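Local coordinates for protein BT_4661 (Bacteroides thetaiotaomicron, PDB 4AK2) that binds heparin and heparan sulphate, probably at the cell surface as a SusE-like glycan-binding protein, through the C-terminal domain present here, at residues A[250-253]-A[259-262]. Sequence-based numbering, arbitrary orientation.
With IDS (2-O-sulfo-alpha-L-idopyranuronic acid), chain B; SGN (2-deoxy-6-O-sulfo-2-(sulfoamino)-alpha-D-glucopyranose), chain C.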
# COMPACT_ATOMS: atom_id res chain seq x y z
N GLN A 250 -10.70 -0.87 1.05
CA GLN A 250 -11.28 -2.10 1.54
C GLN A 250 -11.74 -2.96 0.39
O GLN A 250 -12.36 -2.46 -0.57
CB GLN A 250 -12.47 -1.80 2.50
CG GLN A 250 -12.91 -3.07 3.18
CD GLN A 250 -14.23 -2.87 3.91
OE1 GLN A 250 -15.28 -3.07 3.29
NE2 GLN A 250 -14.18 -2.41 5.18
N ILE A 251 -11.46 -4.25 0.55
CA ILE A 251 -11.82 -5.28 -0.44
C ILE A 251 -12.76 -6.29 0.25
O ILE A 251 -12.56 -6.62 1.43
CB ILE A 251 -10.54 -5.98 -0.99
CG1 ILE A 251 -9.68 -4.97 -1.74
CG2 ILE A 251 -10.90 -7.14 -1.91
CD1 ILE A 251 -8.26 -5.48 -2.04
N THR A 252 -13.82 -6.69 -0.44
CA THR A 252 -14.75 -7.66 0.11
C THR A 252 -14.68 -8.95 -0.68
O THR A 252 -14.26 -8.96 -1.86
CB THR A 252 -16.20 -7.13 0.15
OG1 THR A 252 -16.63 -6.81 -1.17
CG2 THR A 252 -16.25 -5.88 1.04
N TYR A 253 -15.09 -10.05 -0.07
CA TYR A 253 -15.05 -11.34 -0.79
C TYR A 253 -16.33 -12.11 -0.52
O TYR A 253 -17.08 -11.81 0.42
CB TYR A 253 -13.82 -12.18 -0.42
CG TYR A 253 -13.73 -12.56 1.04
CD1 TYR A 253 -14.43 -13.67 1.54
CD2 TYR A 253 -12.87 -11.88 1.90
CE1 TYR A 253 -14.33 -14.04 2.87
CE2 TYR A 253 -12.77 -12.24 3.24
CZ TYR A 253 -13.47 -13.34 3.71
OH TYR A 253 -13.35 -13.70 5.02
N ASP A 259 -21.02 -11.73 -6.66
CA ASP A 259 -20.50 -10.38 -6.44
C ASP A 259 -20.51 -10.10 -4.93
O ASP A 259 -21.56 -10.20 -4.28
CB ASP A 259 -21.41 -9.40 -7.19
CG ASP A 259 -21.01 -7.95 -7.03
OD1 ASP A 259 -20.23 -7.60 -6.12
OD2 ASP A 259 -21.55 -7.14 -7.81
N PRO A 260 -19.36 -9.73 -4.35
CA PRO A 260 -19.26 -9.58 -2.89
C PRO A 260 -19.60 -8.19 -2.36
O PRO A 260 -19.25 -7.85 -1.21
CB PRO A 260 -17.77 -9.90 -2.64
CG PRO A 260 -17.09 -9.31 -3.85
CD PRO A 260 -18.04 -9.64 -5.00
N GLN A 261 -20.33 -7.41 -3.16
CA GLN A 261 -20.70 -6.05 -2.80
C GLN A 261 -21.22 -5.92 -1.38
O GLN A 261 -20.85 -4.97 -0.67
CB GLN A 261 -21.75 -5.51 -3.78
CG GLN A 261 -22.01 -4.02 -3.69
CD GLN A 261 -23.04 -3.53 -4.70
OE1 GLN A 261 -23.96 -4.28 -5.11
NE2 GLN A 261 -22.89 -2.28 -5.13
N ALA A 262 -22.10 -6.84 -1.00
CA ALA A 262 -22.87 -6.75 0.26
C ALA A 262 -22.28 -7.68 1.34
O ALA A 262 -22.91 -8.01 2.33
CB ALA A 262 -24.38 -7.00 0.03
C1 IDS B . -18.31 0.99 8.76
C2 IDS B . -17.12 0.27 8.18
C3 IDS B . -15.85 1.14 8.02
C4 IDS B . -15.59 1.99 9.25
C5 IDS B . -16.89 2.75 9.58
C6 IDS B . -16.70 3.74 10.68
O2 IDS B . -16.90 -0.91 8.97
O3 IDS B . -16.03 2.00 6.88
O4 IDS B . -15.22 1.10 10.31
O5 IDS B . -17.92 1.80 9.86
O6A IDS B . -15.84 4.63 10.50
O6B IDS B . -17.39 3.66 11.71
S IDS B . -16.14 -2.12 8.43
O1S IDS B . -16.64 -3.24 9.24
O2S IDS B . -16.49 -2.23 7.01
O3S IDS B . -14.69 -1.85 8.63
C1 SGN C . -22.41 3.94 -3.01
C2 SGN C . -21.74 2.90 -2.10
C3 SGN C . -22.27 3.09 -0.67
C4 SGN C . -22.10 4.53 -0.22
C5 SGN C . -22.78 5.50 -1.19
C6 SGN C . -22.41 6.94 -0.83
N2 SGN C . -21.98 1.56 -2.62
O1 SGN C . -23.79 3.64 -3.18
O3 SGN C . -21.50 2.22 0.17
O4 SGN C . -22.83 4.71 1.01
O5 SGN C . -22.22 5.25 -2.48
O6 SGN C . -23.06 7.85 -1.70
S1 SGN C . -21.14 0.92 -3.82
O1S SGN C . -21.27 -0.51 -3.72
O2S SGN C . -21.55 1.41 -5.11
O3S SGN C . -19.66 1.36 -3.58
S2 SGN C . -22.72 9.35 -1.64
O4S SGN C . -23.18 9.89 -0.36
O5S SGN C . -23.56 10.03 -2.87
O6S SGN C . -21.28 9.49 -1.91
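This contact lies at the heparin-binding pocket, where Thr-252 on strand 241-254 bonds to Pro-260 in the loop that follows it. The Thr-252 hydroxyl OG1 donates a hydrogen bond of 2.8 Å to Pro-260 O. It meets that oxygen from above the carbonyl plane, 68° out of it. Thr-252 OG1 lies between its own backbone N and carbonyl carbon (chi1 60°), which turns the hydroxyl to the loop. The proline ring rests against the strand backbone, with Pro-260 CB 3.4 Å from Tyr-253 C and Pro-260 CG 3.5 Å from Thr-252 O. An alanine in place of Thr-252 would remove the hydroxyl, and Pro-260 O would probably lose this bond and the loop part of its hold on the strand. The loop is also braced from within by an Asx turn, in which Gln-261 N donates to Asp-259 OD1 at 3.0 Å. Asp-259 in turn forms a salt bridge with Arg-203. From the end of this turn, the extended side chain of Gln-261 reaches the glucosamine N-sulfate and donates a hydrogen bond from NE2 to SGN O1S (2.8 Å). On the strand, Gln-250 NE2 donates one to IDS O2S of the iduronate 2-O-sulfate (3.0 Å), at a fairly straight 163°. Arg-162 binds Gln-250 OE1, which helps fix the amide's rotation. Strand and loop thus each supply a glutamine amide to a different sulfate, an arrangement typical of a sulfated-glycan site, in which side-chain amides donate to sulfo oxygens.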